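PDB 4PDC: CPXV018 protein from Cowpox virus, which probably acts as a secreted viral decoy with an MHC class I-like platform fold that binds the activating receptor NKG2D and so blunts killing by natural killer cells. Local coordinates for residues S28-F33 / P40-M45; S64-V69 / A111-M116; Y80-D85 / E132-H137. The protein carries 2 engineered substitutions. One frame throughout, in Å; residues are numbered along the deposited sequence.

Contact 1 of 3, residues S28-F33 / P40-M45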
loop_
_atom_site.group_PDB
_atom_site.type_symbol
_atom_site.label_atom_id
_atom_site.label_comp_id
_atom_site.label_asym_id
_atom_site.label_seq_id
_atom_site.Cartn_x
_atom_site.Cartn_y
_atom_site.Cartn_z
ATOM N N SER E 28 -5.895 -7.180 24.503
ATOM C CA SER E 28 -7.040 -6.418 24.984
ATOM C C SER E 28 -7.763 -5.801 23.791
ATOM O O SER E 28 -7.152 -5.097 22.990
ATOM C CB SER E 28 -6.595 -5.335 25.966
ATOM O OG SER E 28 -7.626 -4.385 26.175
ATOM N N GLN E 29 -9.059 -6.075 23.665
ATOM C CA GLN E 29 -9.823 -5.591 22.521
ATOM C C GLN E 29 -10.002 -4.080 22.588
ATOM O O GLN E 29 -10.397 -3.543 23.626
ATOM C CB GLN E 29 -11.188 -6.280 22.458
ATOM C CG GLN E 29 -11.942 -6.023 21.169
ATOM C CD GLN E 29 -13.363 -6.545 21.217
ATOM O OE1 GLN E 29 -14.239 -5.933 21.824
ATOM N NE2 GLN E 29 -13.596 -7.686 20.585
ATOM N N ILE E 30 -9.711 -3.402 21.477
ATOM C CA ILE E 30 -9.799 -1.947 21.414
ATOM C C ILE E 30 -10.781 -1.480 20.339
ATOM O O ILE E 30 -11.335 -0.387 20.434
ATOM C CB ILE E 30 -8.416 -1.305 21.148
ATOM C CG1 ILE E 30 -7.832 -1.777 19.811
ATOM C CG2 ILE E 30 -7.460 -1.627 22.290
ATOM C CD1 ILE E 30 -6.660 -0.937 19.322
ATOM N N ILE E 31 -10.985 -2.309 19.320
ATOM C CA ILE E 31 -11.907 -1.997 18.231
ATOM C C ILE E 31 -12.688 -3.252 17.855
ATOM O O ILE E 31 -12.174 -4.365 17.964
ATOM C CB ILE E 31 -11.160 -1.464 16.983
ATOM C CG1 ILE E 31 -10.378 -0.191 17.312
ATOM C CG2 ILE E 31 -12.127 -1.181 15.844
ATOM C CD1 ILE E 31 -9.351 0.167 16.253
ATOM N N THR E 32 -13.929 -3.073 17.415
ATOM C CA THR E 32 -14.708 -4.183 16.885
ATOM C C THR E 32 -15.543 -3.714 15.700
ATOM O O THR E 32 -15.891 -2.538 15.592
ATOM C CB THR E 32 -15.619 -4.817 17.966
ATOM O OG1 THR E 32 -16.170 -6.047 17.474
ATOM C CG2 THR E 32 -16.740 -3.876 18.369
ATOM N N PHE E 33 -15.859 -4.656 14.821
ATOM C CA PHE E 33 -16.533 -4.385 13.558
ATOM C C PHE E 33 -17.540 -5.506 13.330
ATOM O O PHE E 33 -17.181 -6.676 13.431
ATOM C CB PHE E 33 -15.506 -4.299 12.421
ATOM C CG PHE E 33 -16.107 -4.161 11.048
ATOM C CD1 PHE E 33 -16.563 -2.939 10.595
ATOM C CD2 PHE E 33 -16.189 -5.257 10.200
ATOM C CE1 PHE E 33 -17.107 -2.811 9.327
ATOM C CE2 PHE E 33 -16.727 -5.134 8.931
ATOM C CZ PHE E 33 -17.187 -3.910 8.495
ATOM N N PRO E 40 -15.196 1.860 18.803
ATOM C CA PRO E 40 -14.173 1.675 19.832
ATOM C C PRO E 40 -14.709 0.850 20.999
ATOM O O PRO E 40 -15.903 0.914 21.284
ATOM C CB PRO E 40 -13.845 3.109 20.261
ATOM C CG PRO E 40 -15.099 3.868 20.003
ATOM C CD PRO E 40 -15.728 3.236 18.792
ATOM N N THR E 41 -13.840 0.075 21.644
ATOM C CA THR E 41 -14.228 -0.739 22.796
ATOM C C THR E 41 -13.288 -0.477 23.966
ATOM O O THR E 41 -13.193 -1.274 24.898
ATOM C CB THR E 41 -14.222 -2.248 22.462
ATOM O OG1 THR E 41 -12.896 -2.665 22.118
ATOM C CG2 THR E 41 -15.161 -2.546 21.298
ATOM N N ILE E 42 -12.594 0.651 23.900
ATOM C CA ILE E 42 -11.690 1.078 24.952
ATOM C C ILE E 42 -11.747 2.607 24.980
ATOM O O ILE E 42 -11.875 3.232 23.927
ATOM C CB ILE E 42 -10.249 0.563 24.706
ATOM C CG1 ILE E 42 -9.385 0.703 25.959
ATOM C CG2 ILE E 42 -9.609 1.282 23.529
ATOM C CD1 ILE E 42 -9.785 -0.228 27.082
ATOM N N PRO E 43 -11.689 3.218 26.178
ATOM C CA PRO E 43 -11.837 4.679 26.238
ATOM C C PRO E 43 -10.878 5.478 25.348
ATOM O O PRO E 43 -11.304 6.478 24.767
ATOM C CB PRO E 43 -11.571 4.985 27.715
ATOM C CG PRO E 43 -12.043 3.768 28.425
ATOM C CD PRO E 43 -11.707 2.612 27.524
ATOM N N PHE E 44 -9.621 5.061 25.230
ATOM C CA PHE E 44 -8.647 5.882 24.514
ATOM C C PHE E 44 -8.882 5.879 23.002
ATOM O O PHE E 44 -8.247 6.641 22.278
ATOM C CB PHE E 44 -7.207 5.438 24.845
ATOM C CG PHE E 44 -6.756 4.176 24.154
ATOM C CD1 PHE E 44 -6.314 4.201 22.840
ATOM C CD2 PHE E 44 -6.719 2.974 24.839
ATOM C CE1 PHE E 44 -5.883 3.047 22.214
ATOM C CE2 PHE E 44 -6.285 1.815 24.215
ATOM C CZ PHE E 44 -5.866 1.854 22.900
ATOM N N MET E 45 -9.814 5.053 22.531
ATOM C CA MET E 45 -10.156 5.013 21.109
ATOM C C MET E 45 -11.381 5.866 20.775
ATOM O O MET E 45 -11.694 6.085 19.606
ATOM C CB MET E 45 -10.401 3.569 20.663
ATOM C CG MET E 45 -9.131 2.738 20.515
ATOM S SD MET E 45 -7.904 3.473 19.413
ATOM C CE MET E 45 -8.854 3.712 17.920
#
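Ile30 and Thr41 meet through the backbone: Thr41 N donates to Ile30 O at 2.8 Å, a nearly straight bond. The donor reaches the carbonyl from above its plane, 55° out of it. Beside this bond Pro40 CA makes a CA-H...O contact with the same Ile30 O, and Ile31 and Pro40 form an antiparallel non-hydrogen-bonded pair. Thr41 OG1, set between its own N and carbonyl carbon (chi1 63°), adds a weak bond to Gln29 O at 3.0 Å. Thr41 CG2, anti to the carbonyl carbon, meets Thr32 CG2 at 3.6 Å. The Gln29 chain crosses Thr41 at about a right angle, with OE1 lying 3.5 Å from Thr41 CG2. On the apolar side Ile30 is the hub. Its CB lies 3.7 Å from Ile42 CG2, and its CG2 comes within 3.9 Å of Phe44 CZ. Ile42 CG2 also rests over one face of the Phe44 ring, displaced toward the rim, so it touches both Ile30 and the ring. In Met45, bent also at chi3, CE lies 3.9 Å from Ile31 CD1. A backbone bond from Met45 N to Ile42 O holds the short 3-10 turn that presents Phe44 and Met45. Ile30 and Ile31 both lie opposite Val23 in a classic beta bulge, with Thr32 OG1 bonded to Asp22. The contact thus lies at an outer margin of the antiparallel sheet, where strand 29-33 runs between strands 16-25 and 38-40; Ile31 packs on Leu52 and Tyr55 of helix 51-64, while Ile30 and Met45 share Leu141 of helix 131-146.

Contact 2 of 3, residues S64-V69 / A111-M116; sequences SLFRRV and ATNKNM
Met116 reaches from the first turn of helix 113-126 across Phe66 to the backbone of Arg67. Its CB passes the Phe66 ring near CE1, and CG stands anti to the backbone N (chi1 -173°), where it meets Phe66 CE1 at 3.7 Å. SD then makes an oblique Met-aromatic contact, 4.6 Å from the centroid of the Phe66 ring, and lies 3.1 Å from Arg67 O. After a bend at chi3 the terminal CE stays beside the same Arg67 O, at 3.2 Å. The loop is tightly folded here, Arg67 being the centre of an inverse gamma turn with a weak Arg68 N to Phe66 O bond. This joins the loop between helix 51-64 and strand 75-87 to the N-terminal end of a helix in what is probably an MHC class I-like platform. That helix end is capped by Thr112, whose OG1 accepts from Asn115 N. One turn before Met116, the Asn113 amide pairs with both backbone polar atoms of Val69: OD1 accepts from Val69 N at 2.8 Å, on a lone pair, and ND2 donates to Val69 O at 3.1 Å, nearly in the amide plane. ND2 also bonds Glu76. Asn113 O lies at the edge of the Phe66 ring, which meets Trp117 edge-to-face, while the Arg67 guanidinium forms a salt bridge with an acidic side chain on a chain of a different protein, probably the receptor.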
loop_
_atom_site.group_PDB
_atom_site.type_symbol
_atom_site.label_atom_id
_atom_site.label_comp_id
_atom_site.label_asym_id
_atom_site.label_seq_id
_atom_site.Cartn_x
_atom_site.Cartn_y
_atom_site.Cartn_z
ATOM N N SER E 64 -15.892 -8.027 1.271
ATOM C CA SER E 64 -16.586 -7.836 0.002
ATOM C C SER E 64 -15.731 -8.301 -1.177
ATOM O O SER E 64 -16.251 -8.544 -2.261
ATOM C CB SER E 64 -16.988 -6.369 -0.177
ATOM O OG SER E 64 -15.855 -5.536 -0.316
ATOM N N LEU E 65 -14.426 -8.429 -0.955
ATOM C CA LEU E 65 -13.512 -8.942 -1.974
ATOM C C LEU E 65 -13.435 -10.472 -1.959
ATOM O O LEU E 65 -12.903 -11.080 -2.889
ATOM C CB LEU E 65 -12.109 -8.366 -1.774
ATOM C CG LEU E 65 -11.910 -6.885 -2.099
ATOM C CD1 LEU E 65 -10.563 -6.411 -1.569
ATOM C CD2 LEU E 65 -12.009 -6.647 -3.594
ATOM N N PHE E 66 -13.951 -11.093 -0.902
ATOM C CA PHE E 66 -13.927 -12.549 -0.806
ATOM C C PHE E 66 -15.046 -13.134 -1.655
ATOM O O PHE E 66 -16.223 -12.888 -1.402
ATOM C CB PHE E 66 -14.064 -13.007 0.648
ATOM C CG PHE E 66 -14.010 -14.503 0.819
ATOM C CD1 PHE E 66 -12.939 -15.233 0.328
ATOM C CD2 PHE E 66 -15.024 -15.175 1.478
ATOM C CE1 PHE E 66 -12.886 -16.610 0.487
ATOM C CE2 PHE E 66 -14.977 -16.549 1.641
ATOM C CZ PHE E 66 -13.911 -17.265 1.144
ATOM N N ARG E 67 -14.669 -13.910 -2.665
ATOM C CA ARG E 67 -15.634 -14.453 -3.611
ATOM C C ARG E 67 -16.164 -15.804 -3.142
ATOM O O ARG E 67 -15.921 -16.834 -3.770
ATOM C CB ARG E 67 -15.000 -14.571 -4.997
ATOM C CG ARG E 67 -14.356 -13.273 -5.460
ATOM C CD ARG E 67 -14.313 -13.159 -6.971
ATOM N NE ARG E 67 -13.331 -14.048 -7.585
ATOM C CZ ARG E 67 -12.085 -13.698 -7.889
ATOM N NH1 ARG E 67 -11.642 -12.471 -7.637
ATOM N NH2 ARG E 67 -11.274 -14.580 -8.451
ATOM N N ARG E 68 -16.888 -15.779 -2.029
ATOM C CA ARG E 68 -17.481 -16.977 -1.450
ATOM C C ARG E 68 -18.426 -17.654 -2.441
ATOM O O ARG E 68 -19.262 -16.992 -3.049
ATOM C CB ARG E 68 -18.233 -16.612 -0.164
ATOM C CG ARG E 68 -18.929 -17.777 0.521
ATOM C CD ARG E 68 -19.561 -17.356 1.844
ATOM N NE ARG E 68 -20.934 -16.877 1.684
ATOM C CZ ARG E 68 -21.278 -15.609 1.468
ATOM N NH1 ARG E 68 -20.354 -14.660 1.379
ATOM N NH2 ARG E 68 -22.558 -15.287 1.340
ATOM N N VAL E 69 -18.285 -18.966 -2.613
ATOM C CA VAL E 69 -19.198 -19.712 -3.474
ATOM C C VAL E 69 -20.298 -20.324 -2.613
ATOM O O VAL E 69 -20.027 -20.801 -1.510
ATOM C CB VAL E 69 -18.481 -20.824 -4.279
ATOM C CG1 VAL E 69 -17.425 -20.221 -5.188
ATOM C CG2 VAL E 69 -17.857 -21.868 -3.363
ATOM N N ALA E 111 -11.876 -26.414 -5.853
ATOM C CA ALA E 111 -12.348 -25.050 -5.644
ATOM C C ALA E 111 -13.336 -25.016 -4.486
ATOM O O ALA E 111 -14.485 -25.442 -4.617
ATOM C CB ALA E 111 -12.988 -24.503 -6.909
ATOM N N THR E 112 -12.871 -24.508 -3.352
ATOM C CA THR E 112 -13.672 -24.451 -2.142
ATOM C C THR E 112 -13.473 -23.121 -1.433
ATOM O O THR E 112 -12.484 -22.425 -1.662
ATOM C CB THR E 112 -13.297 -25.570 -1.175
ATOM O OG1 THR E 112 -11.921 -25.419 -0.805
ATOM C CG2 THR E 112 -13.511 -26.934 -1.821
ATOM N N ASN E 113 -14.409 -22.784 -0.557
ATOM C CA ASN E 113 -14.282 -21.594 0.264
ATOM C C ASN E 113 -13.050 -21.699 1.158
ATOM O O ASN E 113 -12.359 -20.711 1.395
ATOM C CB ASN E 113 -15.545 -21.387 1.099
ATOM C CG ASN E 113 -16.745 -21.003 0.249
ATOM O OD1 ASN E 113 -16.605 -20.311 -0.757
ATOM N ND2 ASN E 113 -17.928 -21.457 0.647
ATOM N N LYS E 114 -12.770 -22.913 1.627
ATOM C CA LYS E 114 -11.617 -23.163 2.483
ATOM C C LYS E 114 -10.308 -22.805 1.777
ATOM O O LYS E 114 -9.446 -22.129 2.344
ATOM C CB LYS E 114 -11.602 -24.628 2.918
ATOM C CG LYS E 114 -10.535 -24.972 3.934
ATOM C CD LYS E 114 -10.606 -26.443 4.322
ATOM C CE LYS E 114 -9.586 -26.788 5.392
ATOM N NZ LYS E 114 -9.598 -28.238 5.727
ATOM N N ASN E 115 -10.163 -23.249 0.534
ATOM C CA ASN E 115 -8.956 -22.956 -0.233
ATOM C C ASN E 115 -8.840 -21.486 -0.622
ATOM O O ASN E 115 -7.764 -20.898 -0.523
ATOM C CB ASN E 115 -8.907 -23.827 -1.489
ATOM C CG ASN E 115 -8.443 -25.244 -1.195
ATOM O OD1 ASN E 115 -7.605 -25.466 -0.319
ATOM N ND2 ASN E 115 -8.986 -26.208 -1.929
ATOM N N MET E 116 -9.940 -20.895 -1.072
ATOM C CA MET E 116 -9.926 -19.494 -1.472
ATOM C C MET E 116 -9.600 -18.599 -0.279
ATOM O O MET E 116 -8.861 -17.620 -0.400
ATOM C CB MET E 116 -11.272 -19.098 -2.075
ATOM C CG MET E 116 -11.279 -17.702 -2.670
ATOM S SD MET E 116 -12.907 -17.194 -3.255
ATOM C CE MET E 116 -13.252 -18.476 -4.462
#

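Contact 3 of 3, residues Y80-D85 / E132-H137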
loop_
_atom_site.group_PDB
_atom_site.type_symbol
_atom_site.label_atom_id
_atom_site.label_comp_id
_atom_site.label_asym_id
_atom_site.label_seq_id
_atom_site.Cartn_x
_atom_site.Cartn_y
_atom_site.Cartn_z
ATOM N N TYR E 80 -9.449 -15.711 10.004
ATOM C CA TYR E 80 -8.113 -15.269 9.637
ATOM C C TYR E 80 -7.566 -14.387 10.740
ATOM O O TYR E 80 -8.149 -13.354 11.066
ATOM C CB TYR E 80 -8.129 -14.516 8.311
ATOM C CG TYR E 80 -6.788 -13.939 7.915
ATOM C CD1 TYR E 80 -5.673 -14.756 7.762
ATOM C CD2 TYR E 80 -6.642 -12.581 7.668
ATOM C CE1 TYR E 80 -4.445 -14.231 7.387
ATOM C CE2 TYR E 80 -5.426 -12.051 7.293
ATOM C CZ TYR E 80 -4.330 -12.877 7.155
ATOM O OH TYR E 80 -3.117 -12.340 6.779
ATOM N N PHE E 81 -6.446 -14.808 11.313
ATOM C CA PHE E 81 -5.816 -14.097 12.416
ATOM C C PHE E 81 -4.518 -13.500 11.914
ATOM O O PHE E 81 -3.710 -14.205 11.325
ATOM C CB PHE E 81 -5.573 -15.047 13.589
ATOM C CG PHE E 81 -4.822 -14.430 14.732
ATOM C CD1 PHE E 81 -5.474 -13.633 15.655
ATOM C CD2 PHE E 81 -3.468 -14.672 14.899
ATOM C CE1 PHE E 81 -4.785 -13.073 16.717
ATOM C CE2 PHE E 81 -2.773 -14.116 15.958
ATOM C CZ PHE E 81 -3.432 -13.317 16.868
ATOM N N TYR E 82 -4.341 -12.195 12.112
ATOM C CA TYR E 82 -3.112 -11.519 11.714
ATOM C C TYR E 82 -2.606 -10.639 12.847
ATOM O O TYR E 82 -3.339 -9.791 13.363
ATOM C CB TYR E 82 -3.319 -10.679 10.451
ATOM C CG TYR E 82 -2.048 -9.991 10.017
ATOM C CD1 TYR E 82 -1.081 -10.676 9.293
ATOM C CD2 TYR E 82 -1.800 -8.667 10.352
ATOM C CE1 TYR E 82 0.092 -10.060 8.905
ATOM C CE2 TYR E 82 -0.628 -8.043 9.968
ATOM C CZ TYR E 82 0.312 -8.742 9.245
ATOM O OH TYR E 82 1.484 -8.127 8.860
ATOM N N GLU E 83 -1.348 -10.849 13.226
ATOM C CA GLU E 83 -0.757 -10.158 14.364
ATOM C C GLU E 83 0.633 -9.653 14.028
ATOM O O GLU E 83 1.452 -10.400 13.499
ATOM C CB GLU E 83 -0.686 -11.091 15.575
ATOM C CG GLU E 83 -0.114 -10.456 16.828
ATOM C CD GLU E 83 0.138 -11.471 17.924
ATOM O OE1 GLU E 83 1.245 -12.046 17.946
ATOM O OE2 GLU E 83 -0.768 -11.698 18.755
ATOM N N CYS E 84 0.893 -8.383 14.332
ATOM C CA CYS E 84 2.248 -7.855 14.260
ATOM C C CYS E 84 2.720 -7.569 15.682
ATOM O O CYS E 84 1.921 -7.249 16.567
ATOM C CB CYS E 84 2.326 -6.606 13.371
ATOM S SG CYS E 84 1.482 -5.116 13.954
ATOM N N ASP E 85 4.023 -7.712 15.889
ATOM C CA ASP E 85 4.624 -7.627 17.212
ATOM C C ASP E 85 5.842 -6.718 17.154
ATOM O O ASP E 85 6.734 -6.926 16.332
ATOM C CB ASP E 85 5.010 -9.026 17.700
ATOM C CG ASP E 85 5.623 -9.024 19.089
ATOM O OD1 ASP E 85 6.743 -8.490 19.256
ATOM O OD2 ASP E 85 4.991 -9.580 20.011
ATOM N N GLU E 132 4.485 -3.389 7.637
ATOM C CA GLU E 132 5.095 -2.164 8.130
ATOM C C GLU E 132 4.026 -1.200 8.646
ATOM O O GLU E 132 4.225 -0.535 9.662
ATOM C CB GLU E 132 5.933 -1.505 7.038
ATOM C CG GLU E 132 6.819 -0.384 7.548
ATOM C CD GLU E 132 7.767 0.147 6.491
ATOM O OE1 GLU E 132 7.615 -0.222 5.305
ATOM O OE2 GLU E 132 8.671 0.932 6.855
ATOM N N ASP E 133 2.895 -1.134 7.948
ATOM C CA ASP E 133 1.765 -0.330 8.401
ATOM C C ASP E 133 1.269 -0.797 9.770
ATOM O O ASP E 133 1.008 0.017 10.653
ATOM C CB ASP E 133 0.610 -0.389 7.392
ATOM C CG ASP E 133 0.989 0.160 6.030
ATOM O OD1 ASP E 133 1.861 1.054 5.961
ATOM O OD2 ASP E 133 0.403 -0.300 5.022
ATOM N N CYS E 134 1.142 -2.109 9.938
ATOM C CA CYS E 134 0.645 -2.675 11.186
ATOM C C CYS E 134 1.545 -2.289 12.355
ATOM O O CYS E 134 1.062 -1.969 13.440
ATOM C CB CYS E 134 0.539 -4.199 11.077
ATOM S SG CYS E 134 -0.044 -5.023 12.580
ATOM N N ILE E 135 2.854 -2.303 12.124
ATOM C CA ILE E 135 3.818 -1.939 13.157
ATOM C C ILE E 135 3.710 -0.453 13.494
ATOM O O ILE E 135 3.782 -0.063 14.659
ATOM C CB ILE E 135 5.268 -2.261 12.714
ATOM C CG1 ILE E 135 5.453 -3.773 12.523
ATOM C CG2 ILE E 135 6.286 -1.711 13.719
ATOM C CD1 ILE E 135 5.431 -4.583 13.807
ATOM N N MET E 136 3.549 0.381 12.473
ATOM C CA MET E 136 3.455 1.818 12.693
ATOM C C MET E 136 2.133 2.174 13.374
ATOM O O MET E 136 2.092 3.066 14.226
ATOM C CB MET E 136 3.615 2.573 11.373
ATOM C CG MET E 136 5.010 2.438 10.777
ATOM S SD MET E 136 6.288 3.167 11.818
ATOM C CE MET E 136 6.031 4.905 11.476
ATOM N N HIS E 137 1.059 1.478 13.009
ATOM C CA HIS E 137 -0.214 1.645 13.708
ATOM C C HIS E 137 -0.077 1.208 15.162
ATOM O O HIS E 137 -0.560 1.883 16.073
ATOM C CB HIS E 137 -1.333 0.846 13.036
ATOM C CG HIS E 137 -1.814 1.436 11.748
ATOM N ND1 HIS E 137 -3.112 1.290 11.305
ATOM C CD2 HIS E 137 -1.174 2.168 10.805
ATOM C CE1 HIS E 137 -3.250 1.907 10.146
ATOM N NE2 HIS E 137 -2.089 2.448 9.820
#
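The Tyr82 ring approaches the Cys134 sulfur obliquely, with SG 4.0 Å from Tyr82 CE2. This is a Cys sulfur-aromatic contact, 5.3 Å from Cys134 SG to the ring centroid. The ring also touches Phe93 of strand 90-99 and Leu125 of helix 113-126, placing it in the core between sheet and helices. That sulfur belongs to the Cys84-Cys134 disulfide, which ties strand 75-87, next to the middle strand of the sheet, to helix 131-146, as a disulfide does in the alpha2 domain of classical MHC class I molecules and consistent with a platform fold of that family. The bridge has SG-SG 2.1 Å and a torsion about the S-S bond of -84°, near the unstrained value. The two ends enter it differently: Cys134 SG is anti to its backbone N (chi1 179°) and there meets Cys84 SG, whereas Cys84 SG sits between its backbone N and carbonyl carbon. The segment axes approach to 8.0 Å and cross at -63°, and no hydrogen bond spans them, leaving the covalent link and apolar contacts to join them. Strand 75-87 is itself held by backbone bonds of Tyr82 to Phe6 and Cys84 to Leu4 in strand 2-13. On the helix, Asp133 bonds side chains on chains of a different protein, consistent with a receptor-facing surface, and His137 ND1 is bonded to Tyr55 OH. Next to the bridge, Ile135 turns its delta methyl back to the strand: CD1 lies 3.7 Å from Cys84 CB and 3.7 Å from Asp85 O.

Overall arrangement
The three contacts are separate patches of what is probably one MHC class I-like platform. Contact 1, at one margin of the sheet, and contact 3, nearer its middle, reach the same sheet with centres about 16 Å apart, and helix 131-146 links them: Cys134 lies early on it, Leu141 further along. Contact 2 lies across the chain's centre from both, its centre about 29 Å from contact 1 and about 23 Å from contact 3, at the start of the preceding helix 113-126. Along the chain contact 1 closes first, while the segments of contacts 2 and 3 alternate. Contacts 2 and 3 include residues that touch chains of a different protein, probably the receptor; contact 1 meets none.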